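Local coordinates for protein ribulose-bisphosphate carboxylase (Alicyclobacillus acidocaldarius subsp. acidocaldarius, PDB 4NAS) that belongs to the ribulose-bisphosphate carboxylase large-chain family, pairing an N-terminal sheet domain with a TIM-barrel domain and carrying bound calcium ions, at residues B[166-171]-B[209-214]; B[111-116]-B[288-293]; B[321-326]-B[330-335]. All blocks are in the same frame, centred on the assembly; numbering follows the deposited sequence.

Contact 1 of 3, residues B[166-171]-B[209-214]; sequences EQAEGG and RRTAYA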
loop_
_atom_site.group_PDB
_atom_site.type_symbol
_atom_site.label_atom_id
_atom_site.label_comp_id
_atom_site.label_asym_id
_atom_site.label_seq_id
_atom_site.Cartn_x
_atom_site.Cartn_y
_atom_site.Cartn_z
ATOM N N GLU B 166 -23.854 -13.121 23.131
ATOM C CA GLU B 166 -24.978 -13.267 22.215
ATOM C C GLU B 166 -24.583 -13.991 20.938
ATOM O O GLU B 166 -25.263 -14.914 20.522
ATOM C CB GLU B 166 -25.593 -11.909 21.874
ATOM C CG GLU B 166 -26.354 -11.262 23.026
ATOM C CD GLU B 166 -27.516 -12.115 23.530
ATOM O OE1 GLU B 166 -27.317 -12.914 24.475
ATOM O OE2 GLU B 166 -28.634 -11.975 22.985
ATOM N N GLN B 167 -23.483 -13.572 20.317
ATOM C CA GLN B 167 -22.985 -14.279 19.134
ATOM C C GLN B 167 -22.607 -15.737 19.421
ATOM O O GLN B 167 -23.017 -16.641 18.691
ATOM C CB GLN B 167 -21.815 -13.529 18.484
ATOM C CG GLN B 167 -22.248 -12.267 17.755
ATOM C CD GLN B 167 -21.109 -11.304 17.554
ATOM O OE1 GLN B 167 -20.621 -11.108 16.425
ATOM N NE2 GLN B 167 -20.668 -10.690 18.645
ATOM N N ALA B 168 -21.869 -15.964 20.503
ATOM C CA ALA B 168 -21.389 -17.302 20.832
ATOM C C ALA B 168 -22.541 -18.235 21.204
ATOM O O ALA B 168 -22.474 -19.446 20.996
ATOM C CB ALA B 168 -20.356 -17.240 21.955
ATOM N N GLU B 169 -23.615 -17.668 21.730
ATOM C CA GLU B 169 -24.753 -18.493 22.097
ATOM C C GLU B 169 -25.426 -19.104 20.869
ATOM O O GLU B 169 -26.190 -20.064 20.979
ATOM C CB GLU B 169 -25.710 -17.737 23.025
ATOM C CG GLU B 169 -25.156 -17.717 24.449
ATOM C CD GLU B 169 -26.016 -16.989 25.453
ATOM O OE1 GLU B 169 -26.520 -15.888 25.139
ATOM O OE2 GLU B 169 -26.170 -17.523 26.573
ATOM N N GLY B 170 -25.105 -18.565 19.693
ATOM C CA GLY B 170 -25.560 -19.143 18.439
ATOM C C GLY B 170 -24.681 -20.278 17.913
ATOM O O GLY B 170 -24.912 -20.776 16.814
ATOM N N GLY B 171 -23.683 -20.688 18.697
ATOM C CA GLY B 171 -22.818 -21.798 18.326
ATOM C C GLY B 171 -21.714 -21.506 17.313
ATOM O O GLY B 171 -21.040 -22.421 16.825
ATOM N N ARG B 209 -19.447 -25.983 22.235
ATOM C CA ARG B 209 -18.360 -25.430 21.442
ATOM C C ARG B 209 -17.807 -24.184 22.109
ATOM O O ARG B 209 -18.562 -23.324 22.557
ATOM C CB ARG B 209 -18.877 -25.095 20.039
ATOM C CG ARG B 209 -17.834 -24.517 19.082
ATOM C CD ARG B 209 -18.393 -24.423 17.665
ATOM N NE ARG B 209 -18.768 -25.739 17.156
ATOM C CZ ARG B 209 -20.012 -26.104 16.836
ATOM N NH1 ARG B 209 -21.022 -25.242 16.934
ATOM N NH2 ARG B 209 -20.245 -27.333 16.394
ATOM N N ARG B 210 -16.485 -24.082 22.191
ATOM C CA ARG B 210 -15.882 -22.845 22.662
ATOM C C ARG B 210 -15.644 -21.954 21.452
ATOM O O ARG B 210 -14.810 -22.256 20.601
ATOM C CB ARG B 210 -14.569 -23.098 23.397
ATOM C CG ARG B 210 -13.937 -21.836 23.947
ATOM C CD ARG B 210 -12.621 -22.129 24.662
ATOM N NE ARG B 210 -11.984 -20.912 25.172
ATOM C CZ ARG B 210 -11.188 -20.124 24.454
ATOM N NH1 ARG B 210 -10.659 -19.042 25.006
ATOM N NH2 ARG B 210 -10.918 -20.414 23.186
ATOM N N THR B 211 -16.407 -20.871 21.379
ATOM C CA THR B 211 -16.366 -19.943 20.264
ATOM C C THR B 211 -15.078 -19.130 20.340
ATOM O O THR B 211 -14.775 -18.559 21.374
ATOM C CB THR B 211 -17.596 -19.017 20.334
ATOM O OG1 THR B 211 -18.787 -19.789 20.125
ATOM C CG2 THR B 211 -17.531 -17.915 19.313
ATOM N N ALA B 212 -14.322 -19.098 19.245
ATOM C CA ALA B 212 -13.010 -18.442 19.211
ATOM C C ALA B 212 -13.102 -16.959 18.865
ATOM O O ALA B 212 -14.069 -16.510 18.270
ATOM C CB ALA B 212 -12.103 -19.151 18.217
ATOM N N TYR B 213 -12.080 -16.198 19.224
ATOM C CA TYR B 213 -12.118 -14.756 19.012
ATOM C C TYR B 213 -10.972 -14.304 18.094
ATOM O O TYR B 213 -9.821 -14.603 18.352
ATOM C CB TYR B 213 -12.099 -14.048 20.373
ATOM C CG TYR B 213 -12.002 -12.527 20.356
ATOM C CD1 TYR B 213 -12.672 -11.757 19.414
ATOM C CD2 TYR B 213 -11.261 -11.868 21.323
ATOM C CE1 TYR B 213 -12.570 -10.377 19.415
ATOM C CE2 TYR B 213 -11.159 -10.512 21.343
ATOM C CZ TYR B 213 -11.811 -9.759 20.387
ATOM O OH TYR B 213 -11.689 -8.387 20.449
ATOM N N ALA B 214 -11.323 -13.607 17.009
ATOM C CA ALA B 214 -10.373 -12.934 16.139
ATOM C C ALA B 214 -10.288 -11.441 16.484
ATOM O O ALA B 214 -11.229 -10.651 16.253
ATOM C CB ALA B 214 -10.761 -13.108 14.690
#

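Contact 2 of 3, residues B[111-116]-B[288-293]; sequences ERLQMP and LGQLMR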
loop_
_atom_site.group_PDB
_atom_site.type_symbol
_atom_site.label_atom_id
_atom_site.label_comp_id
_atom_site.label_asym_id
_atom_site.label_seq_id
_atom_site.Cartn_x
_atom_site.Cartn_y
_atom_site.Cartn_z
ATOM N N GLU B 111 -1.828 -7.302 -14.261
ATOM C CA GLU B 111 -2.886 -8.293 -14.458
ATOM C C GLU B 111 -2.492 -9.674 -13.969
ATOM O O GLU B 111 -3.336 -10.467 -13.537
ATOM C CB GLU B 111 -3.198 -8.423 -15.956
ATOM C CG GLU B 111 -3.811 -7.188 -16.603
ATOM C CD GLU B 111 -5.293 -7.073 -16.327
ATOM O OE1 GLU B 111 -6.091 -7.352 -17.248
ATOM O OE2 GLU B 111 -5.658 -6.717 -15.187
ATOM N N ARG B 112 -1.210 -9.987 -14.086
ATOM C CA ARG B 112 -0.746 -11.327 -13.766
ATOM C C ARG B 112 0.713 -11.324 -13.323
ATOM O O ARG B 112 1.554 -10.570 -13.855
ATOM C CB ARG B 112 -0.938 -12.274 -14.958
ATOM C CG ARG B 112 -0.564 -13.734 -14.642
ATOM C CD ARG B 112 -0.668 -14.669 -15.854
ATOM N NE ARG B 112 -0.512 -16.064 -15.440
ATOM C CZ ARG B 112 -0.503 -17.101 -16.269
ATOM N NH1 ARG B 112 -0.620 -16.907 -17.571
ATOM N NH2 ARG B 112 -0.363 -18.335 -15.796
ATOM N N LEU B 113 0.994 -12.153 -12.321
ATOM C CA LEU B 113 2.366 -12.426 -11.905
ATOM C C LEU B 113 2.618 -13.916 -11.940
ATOM O O LEU B 113 1.996 -14.691 -11.199
ATOM C CB LEU B 113 2.620 -11.910 -10.494
ATOM C CG LEU B 113 2.738 -10.398 -10.335
ATOM C CD1 LEU B 113 2.846 -10.071 -8.835
ATOM C CD2 LEU B 113 3.927 -9.802 -11.099
ATOM N N GLN B 114 3.512 -14.347 -12.810
ATOM C CA GLN B 114 3.884 -15.757 -12.783
ATOM C C GLN B 114 5.191 -15.894 -12.018
ATOM O O GLN B 114 6.231 -15.382 -12.437
ATOM C CB GLN B 114 3.991 -16.326 -14.197
ATOM C CG GLN B 114 2.639 -16.357 -14.915
ATOM C CD GLN B 114 2.747 -16.750 -16.376
ATOM O OE1 GLN B 114 3.031 -17.904 -16.698
ATOM N NE2 GLN B 114 2.509 -15.792 -17.271
HETATM N N MSE B 115 5.138 -16.594 -10.895
HETATM C CA MSE B 115 6.277 -16.615 -9.982
HETATM C C MSE B 115 7.019 -17.938 -9.928
HETATM O O MSE B 115 6.411 -18.998 -9.778
HETATM C CB MSE B 115 5.832 -16.158 -8.607
HETATM C CG MSE B 115 5.356 -14.734 -8.689
HETATM SE SE MSE B 115 5.090 -14.014 -6.965
HETATM C CE MSE B 115 6.355 -15.052 -5.926
ATOM N N PRO B 116 8.347 -17.875 -10.088
ATOM C CA PRO B 116 9.146 -19.094 -10.121
ATOM C C PRO B 116 9.176 -19.695 -8.728
ATOM O O PRO B 116 9.013 -18.969 -7.736
ATOM C CB PRO B 116 10.543 -18.601 -10.507
ATOM C CG PRO B 116 10.383 -17.168 -10.880
ATOM C CD PRO B 116 9.182 -16.667 -10.166
ATOM N N LEU B 288 -5.723 -9.689 -3.245
ATOM C CA LEU B 288 -6.448 -10.436 -2.212
ATOM C C LEU B 288 -6.206 -11.929 -2.257
ATOM O O LEU B 288 -6.680 -12.661 -1.390
ATOM C CB LEU B 288 -7.958 -10.163 -2.331
ATOM C CG LEU B 288 -8.311 -8.693 -2.157
ATOM C CD1 LEU B 288 -9.798 -8.444 -2.400
ATOM C CD2 LEU B 288 -7.912 -8.221 -0.760
ATOM N N GLY B 289 -5.461 -12.412 -3.248
ATOM C CA GLY B 289 -5.344 -13.851 -3.377
ATOM C C GLY B 289 -3.917 -14.346 -3.311
ATOM O O GLY B 289 -3.460 -14.902 -2.302
ATOM N N GLN B 290 -3.218 -14.122 -4.412
ATOM C CA GLN B 290 -1.828 -14.522 -4.564
ATOM C C GLN B 290 -0.936 -13.965 -3.462
ATOM O O GLN B 290 -0.228 -14.710 -2.793
ATOM C CB GLN B 290 -1.326 -14.050 -5.931
ATOM C CG GLN B 290 0.061 -14.582 -6.330
ATOM C CD GLN B 290 0.363 -14.305 -7.798
ATOM O OE1 GLN B 290 -0.089 -13.306 -8.354
ATOM N NE2 GLN B 290 1.142 -15.180 -8.425
ATOM N N LEU B 291 -0.945 -12.656 -3.297
ATOM C CA LEU B 291 -0.106 -11.985 -2.306
ATOM C C LEU B 291 -0.470 -12.339 -0.853
ATOM O O LEU B 291 0.411 -12.452 0.011
ATOM C CB LEU B 291 -0.218 -10.472 -2.487
ATOM C CG LEU B 291 0.338 -9.950 -3.817
ATOM C CD1 LEU B 291 0.438 -8.436 -3.799
ATOM C CD2 LEU B 291 1.673 -10.564 -4.084
HETATM N N MSE B 292 -1.768 -12.486 -0.590
HETATM C CA MSE B 292 -2.243 -12.872 0.740
HETATM C C MSE B 292 -1.738 -14.241 1.182
HETATM O O MSE B 292 -1.308 -14.411 2.321
HETATM C CB MSE B 292 -3.773 -12.878 0.777
HETATM C CG MSE B 292 -4.404 -11.523 0.696
HETATM SE SE MSE B 292 -3.821 -10.397 2.157
HETATM C CE MSE B 292 -5.070 -8.965 1.851
ATOM N N ARG B 293 -1.812 -15.228 0.288
ATOM C CA ARG B 293 -1.315 -16.567 0.611
ATOM C C ARG B 293 0.204 -16.524 0.865
ATOM O O ARG B 293 0.725 -17.140 1.807
ATOM C CB ARG B 293 -1.683 -17.574 -0.498
ATOM C CG ARG B 293 -1.194 -18.992 -0.254
ATOM C CD ARG B 293 -1.747 -19.922 -1.340
ATOM N NE ARG B 293 -1.505 -21.328 -1.037
ATOM C CZ ARG B 293 -1.796 -22.327 -1.864
ATOM N NH1 ARG B 293 -1.533 -23.581 -1.512
ATOM N NH2 ARG B 293 -2.317 -22.065 -3.055
HETATM O O HOH W 1 -1.127 -13.681 -10.964
#

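Contact 3 of 3, residues B[321-326]-B[330-335]; sequences QHLRAE and KPVLPA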
loop_
_atom_site.group_PDB
_atom_site.type_symbol
_atom_site.label_atom_id
_atom_site.label_comp_id
_atom_site.label_asym_id
_atom_site.label_seq_id
_atom_site.Cartn_x
_atom_site.Cartn_y
_atom_site.Cartn_z
ATOM N N GLN B 321 -8.449 -19.832 -6.928
ATOM C CA GLN B 321 -7.385 -20.698 -7.387
ATOM C C GLN B 321 -6.033 -20.285 -6.748
ATOM O O GLN B 321 -5.187 -21.135 -6.469
ATOM C CB GLN B 321 -7.321 -20.689 -8.916
ATOM C CG GLN B 321 -6.418 -21.758 -9.502
ATOM C CD GLN B 321 -6.892 -23.176 -9.195
ATOM O OE1 GLN B 321 -8.051 -23.397 -8.822
ATOM N NE2 GLN B 321 -5.996 -24.142 -9.350
ATOM N N HIS B 322 -5.836 -18.995 -6.497
ATOM C CA HIS B 322 -4.604 -18.579 -5.811
ATOM C C HIS B 322 -4.558 -19.137 -4.390
ATOM O O HIS B 322 -3.520 -19.602 -3.918
ATOM C CB HIS B 322 -4.458 -17.057 -5.755
ATOM C CG HIS B 322 -4.016 -16.434 -7.039
ATOM N ND1 HIS B 322 -2.925 -16.882 -7.754
ATOM C CD2 HIS B 322 -4.498 -15.368 -7.718
ATOM C CE1 HIS B 322 -2.778 -16.140 -8.837
ATOM N NE2 HIS B 322 -3.714 -15.205 -8.830
ATOM N N LEU B 323 -5.692 -19.083 -3.711
ATOM C CA LEU B 323 -5.780 -19.569 -2.346
ATOM C C LEU B 323 -5.636 -21.081 -2.250
ATOM O O LEU B 323 -5.171 -21.574 -1.229
ATOM C CB LEU B 323 -7.121 -19.143 -1.711
ATOM C CG LEU B 323 -7.457 -17.653 -1.658
ATOM C CD1 LEU B 323 -8.811 -17.445 -0.980
ATOM C CD2 LEU B 323 -6.382 -16.886 -0.890
ATOM N N ARG B 324 -6.024 -21.815 -3.297
ATOM C CA ARG B 324 -6.127 -23.274 -3.221
ATOM C C ARG B 324 -5.119 -24.074 -4.034
ATOM O O ARG B 324 -4.918 -25.251 -3.764
ATOM C CB ARG B 324 -7.512 -23.727 -3.635
ATOM C CG ARG B 324 -8.588 -23.243 -2.685
ATOM C CD ARG B 324 -9.906 -23.926 -2.976
ATOM N NE ARG B 324 -10.826 -23.698 -1.883
ATOM C CZ ARG B 324 -12.105 -24.039 -1.913
ATOM N NH1 ARG B 324 -12.607 -24.637 -2.989
ATOM N NH2 ARG B 324 -12.870 -23.790 -0.860
ATOM N N ALA B 325 -4.501 -23.438 -5.022
ATOM C CA ALA B 325 -3.591 -24.137 -5.944
ATOM C C ALA B 325 -2.484 -24.915 -5.236
ATOM O O ALA B 325 -1.890 -24.450 -4.262
ATOM C CB ALA B 325 -2.985 -23.172 -6.945
ATOM N N GLU B 326 -2.213 -26.103 -5.749
ATOM C CA GLU B 326 -1.186 -26.958 -5.197
ATOM C C GLU B 326 0.160 -26.290 -5.338
ATOM O O GLU B 326 0.534 -25.821 -6.416
ATOM C CB GLU B 326 -1.195 -28.305 -5.922
ATOM C CG GLU B 326 -2.569 -28.953 -5.937
ATOM C CD GLU B 326 -3.004 -29.425 -4.559
ATOM O OE1 GLU B 326 -2.254 -30.216 -3.941
ATOM O OE2 GLU B 326 -4.088 -29.001 -4.094
ATOM N N LYS B 330 0.777 -23.955 2.287
ATOM C CA LYS B 330 -0.553 -24.429 2.649
ATOM C C LYS B 330 -1.643 -23.595 1.965
ATOM O O LYS B 330 -1.459 -22.397 1.711
ATOM C CB LYS B 330 -0.758 -24.339 4.178
ATOM C CG LYS B 330 0.202 -25.193 5.038
ATOM C CD LYS B 330 -0.013 -24.854 6.506
ATOM C CE LYS B 330 0.537 -25.910 7.447
ATOM N NZ LYS B 330 2.000 -25.939 7.393
ATOM N N PRO B 331 -2.796 -24.222 1.690
ATOM C CA PRO B 331 -3.967 -23.532 1.127
ATOM C C PRO B 331 -4.683 -22.679 2.172
ATOM O O PRO B 331 -4.570 -22.907 3.382
ATOM C CB PRO B 331 -4.860 -24.692 0.675
ATOM C CG PRO B 331 -4.532 -25.771 1.626
ATOM C CD PRO B 331 -3.058 -25.665 1.880
ATOM N N VAL B 332 -5.421 -21.697 1.689
ATOM C CA VAL B 332 -6.031 -20.684 2.536
ATOM C C VAL B 332 -7.543 -20.876 2.501
ATOM O O VAL B 332 -8.084 -21.247 1.467
ATOM C CB VAL B 332 -5.700 -19.276 2.017
ATOM C CG1 VAL B 332 -6.353 -18.191 2.894
ATOM C CG2 VAL B 332 -4.190 -19.097 1.935
ATOM N N LEU B 333 -8.211 -20.625 3.625
ATOM C CA LEU B 333 -9.670 -20.683 3.686
ATOM C C LEU B 333 -10.265 -19.395 3.142
ATOM O O LEU B 333 -9.926 -18.318 3.607
ATOM C CB LEU B 333 -10.141 -20.869 5.143
ATOM C CG LEU B 333 -10.181 -22.264 5.761
ATOM C CD1 LEU B 333 -10.258 -22.148 7.291
ATOM C CD2 LEU B 333 -11.390 -23.036 5.229
ATOM N N PRO B 334 -11.139 -19.496 2.141
ATOM C CA PRO B 334 -11.841 -18.302 1.657
ATOM C C PRO B 334 -13.021 -17.915 2.544
ATOM O O PRO B 334 -13.821 -18.778 2.993
ATOM C CB PRO B 334 -12.329 -18.718 0.266
ATOM C CG PRO B 334 -12.415 -20.209 0.328
ATOM C CD PRO B 334 -11.370 -20.676 1.292
ATOM N N ALA B 335 -13.127 -16.622 2.810
ATOM C CA ALA B 335 -14.225 -16.094 3.614
ATOM C C ALA B 335 -14.934 -14.969 2.840
ATOM O O ALA B 335 -14.729 -13.781 3.119
ATOM C CB ALA B 335 -13.694 -15.586 4.934
HETATM O O HOH W 2 -9.640 -23.488 0.690
#

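Contact 1 of 3, residues B[166-171]-B[209-214]
At the C-terminal part of helix 157-168, Ala168 draws up to Thr211 with their CA atoms 5.7 Å apart, and a type I turn from Ala168 to Gly171, closed by Gly171 N bonding to Ala168 O, carries the backbone on toward Arg209. Two small side chains pack together in one half of the contact. The methyl CB of Ala168 lies 3.5 Å from OG1 of Thr211 and 3.7 Å from its CB, with CG2 only slightly farther off. That hydroxyl is bonded to Val172 O, so Thr211 both packs on Ala168 and ties down the chain after the turn. The polar half belongs to Arg209, whose NH1 gives a hydrogen bond of 2.8 Å to Gly171 O, on a lone pair in the carbonyl plane. The bond is bent, 145° at the hydrogen, and the oxygen sits near the guanidinium edge. Arg209 is extended through chi1 and chi2, then bends at chi3 (-61°), which brings NH1 to the oxygen. Ile203 of helix 189-207 touches Ala168 and Phe379 of helix 371-386 touches Arg209. Within the TIM-barrel domain the contact thus joins helix 157-168 to the loop between helix 189-207 and strand 214-216.

Contact 2 of 3, residues B[111-116]-B[288-293]
Strand residue Leu113 and helix residue Gln290 form the nearest backbone pair, yet their CA atoms stay 8.7 Å apart, a gap bridged by one long side chain. Gln290 sends its amide across: CG stands opposite the backbone N (chi1 -171°) and the chain beyond is extended, delivering the amide to the strand backbone. There NE2 donates to Leu113 O at 2.9 Å, almost straight at 175°, with the acceptor in the amide plane although the donor is tilted 26° from the carbonyl plane. The other end of the same amide is used as well, since a water accepts from Leu113 N at 2.9 Å and lies 2.8 Å from Gln290 OE1, to which it can donate. Both polar backbone atoms of Leu113 are thus met from the helix side, one directly and one through water, and the two links should limit rotation of the amide. This joins strand 108-114 of the N-terminal domain to helix 284-295 of the TIM-barrel domain, a contact between domains within one chain. CB of Leu113 lies 3.7 Å from Gln290 OE1, and CG of selenomethionine Met115 is 4.2 Å from NE2. Helix 91-99 adds apolar cover, with Val98 against Leu113, Leu94 against Met115 and Phe91 against Leu291.

Contact 3 of 3, residues B[321-326]-B[330-335]
Leu323 meets the 330-335 segment with both backbone and side chain. Its carbonyl O accepts a hydrogen bond from Val332 N at 2.9 Å, 160° at the hydrogen, and the CA-H of Pro331 approaches the same oxygen, with CA 3.3 Å away. Its CG lies opposite its carbonyl carbon (chi1 -57°), which sets the two methyls over the chain beyond: CD2 reaches CB of Val332 at 3.8 Å, while CD1 reaches CB of Pro334 at 3.9 Å. Arg324 leans across Pro334 at about a right angle, its NH2 3.8 Å from the ring carbon CG. A water joins the two segments further, accepting from Arg324 NE and donating to Val332 O, both at 2.8 Å. In the next shell, Arg324 is held by NH2 bonding to Phe352 O, and Phe302 of strand 299-303 packs on both Leu323 and Pro334. Arg293, from helix 284-295, binds the carbonyl oxygens of His322, Ala325 and Lys330, fastening the helix end and the start of the following segment together. This is the helix-to-strand half of the beta-alpha-beta unit formed by strand 299-303, helix 313-324 and strand 333-337, the right-handed crossover from which TIM barrels are built by repeating beta-alpha units.

Overall arrangement
Followed from the N terminus, the chain first reaches 111-116, at the end of a strand of the N-terminal sheet, and contact 2 closes a long loop only when it arrives at helix 284-295 in the barrel domain. Contact 1 nests inside that loop, joining the C-terminal part of helix 157-168 to the approach to strand 214-216; its centre lies about 33 Å from that of contact 2. Contact 3 follows in series and closes a very short loop, between helix 313-324 and strand 333-337. Contacts 2 and 3 touch, with Arg293 at the join and Gln290 N packed against His322 CB. Contacts 1 and 3 tie together parts of the barrel, while contact 2 links it to the N-terminal domain.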